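Local coordinates for protein fusolin (Unidentified entomopoxvirus, PDB 4OW5) that probably binds chitin through a copper-dependent lytic polysaccharide monooxygenase-like domain, enhances viral virulence and crystallises in vivo into viral spindles, at residues Tyr61-Asp66 with Thr109-Ser114. Residues are numbered along the deposited sequence; the frame is centred on the assembly and turned at random.
Sequences YMFQQD and TGMDVS. With EDO (1,2-ethanediol), chain H.
In the helical part of the LPMO-like domain, the last turn of helix 52-64 packs through M62 and F63 against G110 and M111 of a short 3-10 turn, with no hydrogen bond between the two segments. M62 reaches out first: its CG lies anti to the backbone N (chi1 169°) and the chain is extended from CA to SD, which carries the sulfur up to the turn, where SD sits 3.8 Å from the backbone N of G110 and 4.1 Å from CG of M111. A bend at chi3 (52°) then turns CE to the edge of the F63 ring, in the ring plane. SD of M62 also lies 3.9 Å from CA of G110, an ordinary van der Waals contact with the face of the turn where glycine has no side chain. M111 answers from the other segment. Its chain bends at chi2 and crosses F63 at about a right angle, bringing the terminal methyl CE to 3.6 Å from CE1 of F63, obliquely to the ring. The turn itself is held by D112 N bonding to T109 O at 3.0 Å. Beyond it, D112 OD1 accepts a hydrogen bond from O1 of a 1,2-ethanediol, probably from the crystallisation liquor, and another from C93 N. All four touching residues are buried. Helix 10-17 borders the F63-M111 end, where C14 touches both side chains and R10 bonds to M111 O, while V41 of helix 32-47 packs on M62; the turn thus sits among three helices in the long loop leading to strand 120-123.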
loop_
_atom_site.group_PDB
_atom_site.type_symbol
_atom_site.label_atom_id
_atom_site.label_comp_id
_atom_site.label_asym_id
_atom_site.label_seq_id
_atom_site.Cartn_x
_atom_site.Cartn_y
_atom_site.Cartn_z
ATOM N N TYR A 61 32.396 -1.396 4.946
ATOM C CA TYR A 61 32.603 -2.828 4.698
ATOM C C TYR A 61 31.260 -3.525 4.472
ATOM O O TYR A 61 31.139 -4.397 3.607
ATOM C CB TYR A 61 33.353 -3.483 5.862
ATOM C CG TYR A 61 33.562 -4.973 5.728
ATOM C CD1 TYR A 61 32.633 -5.873 6.238
ATOM C CD2 TYR A 61 34.763 -5.485 5.254
ATOM C CE1 TYR A 61 32.847 -7.240 6.180
ATOM C CE2 TYR A 61 34.986 -6.859 5.175
ATOM C CZ TYR A 61 34.042 -7.734 5.678
ATOM O OH TYR A 61 34.277 -9.084 5.656
ATOM N N MET A 62 30.249 -3.140 5.237
ATOM C CA MET A 62 28.903 -3.708 5.067
ATOM C C MET A 62 28.373 -3.456 3.626
ATOM O O MET A 62 27.772 -4.345 3.017
ATOM C CB MET A 62 27.973 -3.102 6.134
ATOM C CG MET A 62 26.530 -3.386 5.909
ATOM S SD MET A 62 25.400 -2.698 7.164
ATOM C CE MET A 62 25.902 -1.062 7.186
ATOM N N PHE A 63 28.578 -2.260 3.086
ATOM C CA PHE A 63 28.118 -1.939 1.722
ATOM C C PHE A 63 29.000 -2.557 0.612
ATOM O O PHE A 63 28.483 -3.069 -0.403
ATOM C CB PHE A 63 28.086 -0.408 1.520
ATOM C CG PHE A 63 26.865 0.306 2.027
ATOM C CD1 PHE A 63 26.393 0.089 3.304
ATOM C CD2 PHE A 63 26.281 1.308 1.284
ATOM C CE1 PHE A 63 25.273 0.777 3.779
ATOM C CE2 PHE A 63 25.222 2.045 1.785
ATOM C CZ PHE A 63 24.686 1.734 3.001
ATOM N N GLN A 64 30.325 -2.428 0.770
ATOM C CA GLN A 64 31.309 -2.951 -0.184
ATOM C C GLN A 64 31.208 -4.441 -0.353
ATOM O O GLN A 64 31.445 -4.930 -1.458
ATOM C CB GLN A 64 32.733 -2.610 0.275
ATOM C CG GLN A 64 33.855 -3.066 -0.694
ATOM C CD GLN A 64 35.187 -3.358 -0.045
ATOM O OE1 GLN A 64 35.272 -3.984 1.013
ATOM N NE2 GLN A 64 36.265 -3.073 -0.762
ATOM N N GLN A 65 30.875 -5.188 0.716
ATOM C CA GLN A 65 30.814 -6.660 0.650
ATOM C C GLN A 65 29.436 -7.153 0.261
ATOM O O GLN A 65 28.985 -8.161 0.794
ATOM C CB GLN A 65 31.226 -7.247 2.012
ATOM C CG GLN A 65 32.690 -6.973 2.355
ATOM C CD GLN A 65 33.627 -7.741 1.456
ATOM O OE1 GLN A 65 33.637 -8.974 1.423
ATOM N NE2 GLN A 65 34.341 -7.051 0.602
ATOM N N ASP A 66 28.804 -6.519 -0.729
ATOM C CA ASP A 66 27.457 -6.868 -1.154
ATOM C C ASP A 66 27.395 -8.249 -1.808
ATOM O O ASP A 66 26.328 -8.797 -1.846
ATOM C CB ASP A 66 26.861 -5.794 -2.084
ATOM C CG ASP A 66 27.558 -5.522 -3.414
ATOM O OD1 ASP A 66 28.696 -6.045 -3.630
ATOM O OD2 ASP A 66 27.006 -4.764 -4.208
ATOM N N THR A 109 24.615 -5.881 10.255
ATOM C CA THR A 109 23.333 -5.756 10.958
ATOM C C THR A 109 22.543 -4.507 10.663
ATOM O O THR A 109 21.340 -4.527 10.918
ATOM C CB THR A 109 23.463 -5.900 12.461
ATOM O OG1 THR A 109 24.312 -4.876 12.963
ATOM C CG2 THR A 109 23.955 -7.251 12.853
ATOM N N GLY A 110 23.137 -3.482 10.053
ATOM C CA GLY A 110 22.381 -2.312 9.626
ATOM C C GLY A 110 21.331 -2.698 8.601
ATOM O O GLY A 110 20.248 -2.122 8.564
ATOM N N MET A 111 21.594 -3.765 7.819
ATOM C CA MET A 111 20.659 -4.229 6.795
ATOM C C MET A 111 19.423 -4.905 7.389
ATOM O O MET A 111 18.475 -5.135 6.642
ATOM C CB MET A 111 21.380 -5.155 5.790
ATOM C CG MET A 111 22.459 -4.409 4.963
ATOM S SD MET A 111 21.734 -3.076 3.943
ATOM C CE MET A 111 23.203 -2.124 3.502
ATOM N N ASP A 112 19.369 -5.147 8.710
ATOM C CA ASP A 112 18.198 -5.769 9.348
ATOM C C ASP A 112 17.344 -4.761 10.127
ATOM O O ASP A 112 16.379 -5.173 10.770
ATOM C CB ASP A 112 18.626 -6.916 10.258
ATOM C CG ASP A 112 18.857 -8.165 9.461
ATOM O OD1 ASP A 112 17.834 -8.786 8.995
ATOM O OD2 ASP A 112 20.019 -8.534 9.289
ATOM N N VAL A 113 17.632 -3.449 10.037
ATOM C CA VAL A 113 16.758 -2.495 10.676
ATOM C C VAL A 113 15.423 -2.495 9.896
ATOM O O VAL A 113 15.396 -2.814 8.722
ATOM C CB VAL A 113 17.347 -1.067 10.796
ATOM C CG1 VAL A 113 18.657 -1.050 11.578
ATOM C CG2 VAL A 113 17.491 -0.411 9.447
ATOM N N SER A 114 14.348 -2.112 10.550
ATOM C CA SER A 114 13.040 -2.032 9.937
ATOM C C SER A 114 12.762 -0.579 9.534
ATOM O O SER A 114 13.374 0.348 10.056
ATOM C CB SER A 114 11.968 -2.584 10.878
ATOM O OG SER A 114 11.967 -1.940 12.131
HETATM C C1 EDO H . 15.077 -7.375 8.112
HETATM O O1 EDO H . 15.217 -8.059 9.309
HETATM C C2 EDO H . 14.444 -5.991 8.296
HETATM O O2 EDO H . 13.786 -5.743 7.077
#